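Long-range contact in 16S rRNA methyltransferase (Streptomyces sp. DSM 40477, PDB 3MQ2), which methylates the N1 position of adenine 1408 in 16S rRNA, using S-adenosyl-L-methionine, and so confers resistance to aminoglycosides such as kanamycin and apramycin: residues A[20-34]-A[95-107]. Residues are numbered along the deposited sequence; the frame is centred on the assembly and turned at random.
With SAH (S-adenosyl-L-homocysteine), chain C.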
loop_
_atom_site.group_PDB
_atom_site.type_symbol
_atom_site.label_atom_id
_atom_site.label_comp_id
_atom_site.label_asym_id
_atom_site.label_seq_id
_atom_site.Cartn_x
_atom_site.Cartn_y
_atom_site.Cartn_z
ATOM N N PHE A 20 7.461 -7.295 -17.663
ATOM C CA PHE A 20 7.500 -7.228 -16.209
ATOM C C PHE A 20 8.254 -8.417 -15.639
ATOM O O PHE A 20 9.059 -8.268 -14.726
ATOM C CB PHE A 20 6.103 -7.182 -15.594
ATOM C CG PHE A 20 6.125 -7.150 -14.096
ATOM C CD1 PHE A 20 6.397 -5.970 -13.428
ATOM C CD2 PHE A 20 5.918 -8.301 -13.358
ATOM C CE1 PHE A 20 6.441 -5.929 -12.045
ATOM C CE2 PHE A 20 5.960 -8.270 -11.964
ATOM C CZ PHE A 20 6.225 -7.082 -11.314
ATOM N N GLU A 21 7.984 -9.603 -16.177
ATOM C CA GLU A 21 8.626 -10.817 -15.680
ATOM C C GLU A 21 10.139 -10.762 -15.818
ATOM O O GLU A 21 10.872 -11.166 -14.912
ATOM C CB GLU A 21 8.068 -12.051 -16.385
ATOM C CG GLU A 21 6.784 -12.531 -15.768
ATOM C CD GLU A 21 6.879 -12.587 -14.255
ATOM O OE1 GLU A 21 7.864 -13.155 -13.739
ATOM O OE2 GLU A 21 5.978 -12.044 -13.587
ATOM N N GLN A 22 10.607 -10.259 -16.954
ATOM C CA GLN A 22 12.038 -10.115 -17.171
ATOM C C GLN A 22 12.643 -9.156 -16.151
ATOM O O GLN A 22 13.730 -9.401 -15.631
ATOM C CB GLN A 22 12.327 -9.653 -18.600
ATOM C CG GLN A 22 11.902 -10.663 -19.658
ATOM C CD GLN A 22 12.237 -10.214 -21.073
ATOM O OE1 GLN A 22 12.596 -11.027 -21.926
ATOM N NE2 GLN A 22 12.114 -8.914 -21.329
ATOM N N LEU A 23 11.931 -8.069 -15.864
ATOM C CA LEU A 23 12.389 -7.107 -14.870
ATOM C C LEU A 23 12.455 -7.750 -13.491
ATOM O O LEU A 23 13.497 -7.735 -12.837
ATOM C CB LEU A 23 11.471 -5.882 -14.828
ATOM C CG LEU A 23 11.773 -4.853 -13.735
ATOM C CD1 LEU A 23 13.193 -4.323 -13.866
ATOM C CD2 LEU A 23 10.774 -3.707 -13.761
ATOM N N ARG A 24 11.336 -8.329 -13.061
ATOM C CA ARG A 24 11.235 -8.907 -11.728
ATOM C C ARG A 24 12.281 -9.987 -11.508
ATOM O O ARG A 24 12.765 -10.165 -10.394
ATOM C CB ARG A 24 9.869 -9.555 -11.525
ATOM C CG ARG A 24 9.946 -11.047 -11.770
ATOM C CD ARG A 24 8.661 -11.741 -11.492
ATOM N NE ARG A 24 8.294 -11.666 -10.093
ATOM C CZ ARG A 24 7.039 -11.747 -9.681
ATOM N NH1 ARG A 24 6.076 -11.905 -10.583
ATOM N NH2 ARG A 24 6.755 -11.679 -8.389
ATOM N N SER A 25 12.615 -10.724 -12.566
ATOM C CA SER A 25 13.486 -11.891 -12.425
ATOM C C SER A 25 14.888 -11.500 -11.967
ATOM O O SER A 25 15.664 -12.345 -11.528
ATOM C CB SER A 25 13.542 -12.699 -13.726
ATOM O OG SER A 25 14.160 -11.963 -14.765
ATOM N N GLN A 26 15.193 -10.209 -12.054
ATOM C CA GLN A 26 16.505 -9.699 -11.678
ATOM C C GLN A 26 16.586 -9.344 -10.199
ATOM O O GLN A 26 17.667 -9.054 -9.683
ATOM C CB GLN A 26 16.853 -8.468 -12.517
ATOM C CG GLN A 26 16.717 -8.686 -14.016
ATOM C CD GLN A 26 16.817 -7.394 -14.798
ATOM O OE1 GLN A 26 17.009 -6.322 -14.224
ATOM N NE2 GLN A 26 16.685 -7.488 -16.116
ATOM N N TYR A 27 15.444 -9.364 -9.519
ATOM C CA TYR A 27 15.400 -8.987 -8.115
ATOM C C TYR A 27 15.030 -10.161 -7.220
ATOM O O TYR A 27 14.516 -11.175 -7.687
ATOM C CB TYR A 27 14.461 -7.787 -7.898
ATOM C CG TYR A 27 14.955 -6.551 -8.621
ATOM C CD1 TYR A 27 15.825 -5.677 -8.004
ATOM C CD2 TYR A 27 14.580 -6.288 -9.932
ATOM C CE1 TYR A 27 16.303 -4.565 -8.653
ATOM C CE2 TYR A 27 15.053 -5.162 -10.597
ATOM C CZ TYR A 27 15.917 -4.307 -9.942
ATOM O OH TYR A 27 16.417 -3.186 -10.563
ATOM N N ASP A 28 15.332 -10.026 -5.934
ATOM C CA ASP A 28 15.099 -11.096 -4.975
ATOM C C ASP A 28 13.620 -11.268 -4.672
ATOM O O ASP A 28 13.152 -12.380 -4.435
ATOM C CB ASP A 28 15.858 -10.822 -3.676
ATOM C CG ASP A 28 17.357 -10.977 -3.834
ATOM O OD1 ASP A 28 17.787 -11.584 -4.839
ATOM O OD2 ASP A 28 18.101 -10.505 -2.948
ATOM N N ASP A 29 12.882 -10.164 -4.679
ATOM C CA ASP A 29 11.476 -10.207 -4.298
ATOM C C ASP A 29 10.772 -8.935 -4.755
ATOM O O ASP A 29 11.417 -7.995 -5.211
ATOM C CB ASP A 29 11.357 -10.362 -2.785
ATOM C CG ASP A 29 10.046 -11.003 -2.357
ATOM O OD1 ASP A 29 9.225 -11.363 -3.235
ATOM O OD2 ASP A 29 9.849 -11.156 -1.133
ATOM N N VAL A 30 9.454 -8.917 -4.624
ATOM C CA VAL A 30 8.671 -7.756 -5.040
ATOM C C VAL A 30 7.868 -7.218 -3.861
ATOM O O VAL A 30 7.256 -7.986 -3.114
ATOM C CB VAL A 30 7.710 -8.107 -6.198
ATOM C CG1 VAL A 30 6.802 -6.929 -6.520
ATOM C CG2 VAL A 30 8.490 -8.528 -7.442
ATOM N N VAL A 31 7.879 -5.894 -3.700
ATOM C CA VAL A 31 7.058 -5.203 -2.708
ATOM C C VAL A 31 6.043 -4.387 -3.480
ATOM O O VAL A 31 6.406 -3.779 -4.467
ATOM C CB VAL A 31 7.918 -4.227 -1.874
ATOM C CG1 VAL A 31 7.064 -3.413 -0.910
ATOM C CG2 VAL A 31 9.008 -4.983 -1.113
ATOM N N LEU A 32 4.784 -4.390 -3.049
ATOM C CA LEU A 32 3.732 -3.633 -3.737
ATOM C C LEU A 32 3.083 -2.640 -2.783
ATOM O O LEU A 32 2.646 -3.025 -1.701
ATOM C CB LEU A 32 2.662 -4.588 -4.267
ATOM C CG LEU A 32 1.433 -3.938 -4.908
ATOM C CD1 LEU A 32 1.832 -3.186 -6.175
ATOM C CD2 LEU A 32 0.386 -4.986 -5.238
ATOM N N ASP A 33 3.016 -1.370 -3.185
ATOM C CA ASP A 33 2.305 -0.356 -2.408
ATOM C C ASP A 33 1.011 -0.016 -3.148
ATOM O O ASP A 33 1.056 0.449 -4.283
ATOM C CB ASP A 33 3.163 0.907 -2.240
ATOM C CG ASP A 33 2.587 1.881 -1.218
ATOM O OD1 ASP A 33 1.885 1.426 -0.295
ATOM O OD2 ASP A 33 2.841 3.102 -1.323
ATOM N N VAL A 34 -0.128 -0.255 -2.507
ATOM C CA VAL A 34 -1.435 -0.032 -3.120
ATOM C C VAL A 34 -2.036 1.285 -2.638
ATOM O O VAL A 34 -2.199 1.493 -1.439
ATOM C CB VAL A 34 -2.399 -1.200 -2.792
ATOM C CG1 VAL A 34 -3.791 -0.933 -3.376
ATOM C CG2 VAL A 34 -1.811 -2.523 -3.302
ATOM N N PRO A 95 -1.834 -7.276 -13.581
ATOM C CA PRO A 95 -1.584 -8.717 -13.595
ATOM C C PRO A 95 -0.264 -9.060 -12.914
ATOM O O PRO A 95 0.639 -9.620 -13.538
ATOM C CB PRO A 95 -1.529 -9.039 -15.093
ATOM C CG PRO A 95 -1.036 -7.795 -15.719
ATOM C CD PRO A 95 -1.618 -6.661 -14.903
ATOM N N LEU A 96 -0.155 -8.700 -11.637
ATOM C CA LEU A 96 1.020 -9.018 -10.837
ATOM C C LEU A 96 0.855 -10.399 -10.220
ATOM O O LEU A 96 -0.252 -10.828 -9.914
ATOM C CB LEU A 96 1.195 -7.970 -9.730
ATOM C CG LEU A 96 1.500 -6.534 -10.169
ATOM C CD1 LEU A 96 1.173 -5.532 -9.070
ATOM C CD2 LEU A 96 2.952 -6.412 -10.582
ATOM N N SER A 97 1.963 -11.099 -10.020
ATOM C CA SER A 97 1.886 -12.382 -9.350
ATOM C C SER A 97 3.083 -12.540 -8.431
ATOM O O SER A 97 4.148 -11.988 -8.695
ATOM C CB SER A 97 1.878 -13.512 -10.376
ATOM O OG SER A 97 3.010 -13.399 -11.218
ATOM N N GLY A 98 2.891 -13.277 -7.346
ATOM C CA GLY A 98 3.972 -13.608 -6.432
ATOM C C GLY A 98 4.589 -12.459 -5.645
ATOM O O GLY A 98 5.742 -12.543 -5.223
ATOM N N VAL A 99 3.836 -11.386 -5.439
ATOM C CA VAL A 99 4.306 -10.294 -4.580
ATOM C C VAL A 99 4.648 -10.858 -3.194
ATOM O O VAL A 99 3.934 -11.718 -2.688
ATOM C CB VAL A 99 3.240 -9.187 -4.461
ATOM C CG1 VAL A 99 3.626 -8.179 -3.379
ATOM C CG2 VAL A 99 3.026 -8.493 -5.818
ATOM N N GLY A 100 5.737 -10.376 -2.587
ATOM C CA GLY A 100 6.196 -10.893 -1.303
ATOM C C GLY A 100 5.901 -10.021 -0.097
ATOM O O GLY A 100 5.994 -10.472 1.050
ATOM N N GLU A 101 5.555 -8.765 -0.354
ATOM C CA GLU A 101 5.242 -7.830 0.721
ATOM C C GLU A 101 4.280 -6.797 0.157
ATOM O O GLU A 101 4.506 -6.259 -0.932
ATOM C CB GLU A 101 6.525 -7.172 1.225
ATOM C CG GLU A 101 6.306 -6.076 2.270
ATOM C CD GLU A 101 7.592 -5.696 2.979
ATOM O OE1 GLU A 101 7.635 -4.618 3.606
ATOM O OE2 GLU A 101 8.561 -6.480 2.916
ATOM N N LEU A 102 3.188 -6.570 0.879
ATOM C CA LEU A 102 2.117 -5.693 0.432
ATOM C C LEU A 102 1.879 -4.589 1.464
ATOM O O LEU A 102 1.720 -4.875 2.652
ATOM C CB LEU A 102 0.841 -6.508 0.265
ATOM C CG LEU A 102 -0.414 -5.722 -0.085
ATOM C CD1 LEU A 102 -0.321 -5.262 -1.530
ATOM C CD2 LEU A 102 -1.637 -6.604 0.117
ATOM N N HIS A 103 1.872 -3.335 1.008
ATOM C CA HIS A 103 1.589 -2.192 1.881
ATOM C C HIS A 103 0.321 -1.483 1.440
ATOM O O HIS A 103 0.098 -1.276 0.250
ATOM C CB HIS A 103 2.736 -1.173 1.856
ATOM C CG HIS A 103 4.037 -1.700 2.361
ATOM N ND1 HIS A 103 5.190 -0.941 2.365
ATOM C CD2 HIS A 103 4.384 -2.909 2.864
ATOM C CE1 HIS A 103 6.184 -1.655 2.857
ATOM N NE2 HIS A 103 5.721 -2.854 3.172
ATOM N N VAL A 104 -0.510 -1.117 2.409
ATOM C CA VAL A 104 -1.643 -0.235 2.149
ATOM C C VAL A 104 -1.602 0.829 3.228
ATOM O O VAL A 104 -1.936 0.551 4.386
ATOM C CB VAL A 104 -2.991 -0.967 2.240
ATOM C CG1 VAL A 104 -4.156 0.024 1.948
ATOM C CG2 VAL A 104 -3.036 -2.138 1.258
ATOM N N LEU A 105 -1.179 2.037 2.872
ATOM C CA LEU A 105 -0.902 3.043 3.901
ATOM C C LEU A 105 -1.892 4.197 3.847
ATOM O O LEU A 105 -2.058 4.828 2.817
ATOM C CB LEU A 105 0.528 3.578 3.767
ATOM C CG LEU A 105 1.665 2.557 3.712
ATOM C CD1 LEU A 105 3.006 3.279 3.745
ATOM C CD2 LEU A 105 1.567 1.576 4.864
ATOM N N MET A 106 -2.542 4.468 4.971
ATOM C CA MET A 106 -3.495 5.582 5.076
ATOM C C MET A 106 -4.579 5.574 4.006
ATOM O O MET A 106 -4.831 6.606 3.388
ATOM C CB MET A 106 -2.763 6.933 5.011
ATOM C CG MET A 106 -1.382 6.925 5.599
ATOM S SD MET A 106 -1.506 6.634 7.365
ATOM C CE MET A 106 -2.137 8.228 7.883
ATOM N N PRO A 107 -5.251 4.431 3.801
ATOM C CA PRO A 107 -6.251 4.392 2.732
ATOM C C PRO A 107 -7.471 5.246 3.050
ATOM O O PRO A 107 -7.804 5.467 4.221
ATOM C CB PRO A 107 -6.644 2.913 2.684
ATOM C CG PRO A 107 -6.445 2.449 4.104
ATOM C CD PRO A 107 -5.178 3.149 4.530
HETATM N N SAH C . -0.397 5.763 0.772
HETATM C CA SAH C . -0.179 7.132 0.337
HETATM C CB SAH C . -1.488 7.787 -0.101
HETATM C CG SAH C . -2.662 7.537 0.838
HETATM S SD SAH C . -4.055 8.633 0.467
HETATM C C SAH C . 0.451 7.920 1.468
HETATM O O SAH C . 0.831 9.079 1.300
HETATM O OXT SAH C . 0.583 7.398 2.575
HETATM C "C5'" SAH C . -4.940 7.179 -0.152
HETATM C "C4'" SAH C . -4.646 6.920 -1.626
HETATM O "O4'" SAH C . -5.345 5.764 -2.036
HETATM C "C3'" SAH C . -5.116 8.051 -2.541
HETATM O "O3'" SAH C . -4.054 8.437 -3.379
HETATM C "C2'" SAH C . -6.206 7.466 -3.412
HETATM O "O2'" SAH C . -6.101 7.927 -4.747
HETATM C "C1'" SAH C . -5.909 5.984 -3.315
HETATM N N9 SAH C . -7.084 5.118 -3.474
HETATM C C8 SAH C . -8.292 5.169 -2.829
HETATM N N7 SAH C . -9.061 4.146 -3.296
HETATM C C5 SAH C . -8.338 3.457 -4.218
HETATM C C6 SAH C . -8.613 2.344 -4.999
HETATM N N6 SAH C . -9.791 1.730 -4.920
HETATM N N1 SAH C . -7.643 1.874 -5.854
HETATM C C2 SAH C . -6.415 2.494 -5.944
HETATM N N3 SAH C . -6.142 3.604 -5.177
HETATM C C4 SAH C . -7.095 4.059 -4.329
HETATM O O HOH W 1 -0.396 2.779 0.352
#
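At the centre of the Rossmann-like methyltransferase sheet, strands 29-34 and 101-105 run parallel as neighbours, joined by backbone bonds from L32 N to E101 O, H103 N to L32 O and V34 N to H103 O. V30 O takes G100 N at 2.9 Å, where the incoming chain turns a corner.

On one face, L102 CD1 rests against both L32 CD2 (3.8 Å) and V34 CG2 (3.6 Å). Just before strand 101-105, L96 CD1 touches both methyls of L32, CD1 and CD2, while its other methyl, CD2, meets CZ of F20 at 3.4 Å, linking helix 17-24 to this apolar layer. On the other face, V31 CG1 lies over one side of the H103 ring, near its rim. H103 NE2 donates to the anti lone pair of E101 OE1 at 2.6 Å; E101 reaches it with an extended side chain and also pairs with R52, while H103 ND1 bonds H41, fixing the ring's rotation.

Outside the sheet, R24 points NH1 and NH2 end-on at S97 O (2.7 and 2.6 Å), in the guanidinium plane, and NH1 also salt-bridges E21 OE2.

At the C-terminal ends of the strands V34 O and L105 N do not pair directly: a water accepts from L105 N and is placed to donate to V34 O and D33 OD1, while D33 OD2 bonds T36. L105 O accepts from the SAH amino nitrogen, so the strand end presents a backbone acceptor to the cofactor product.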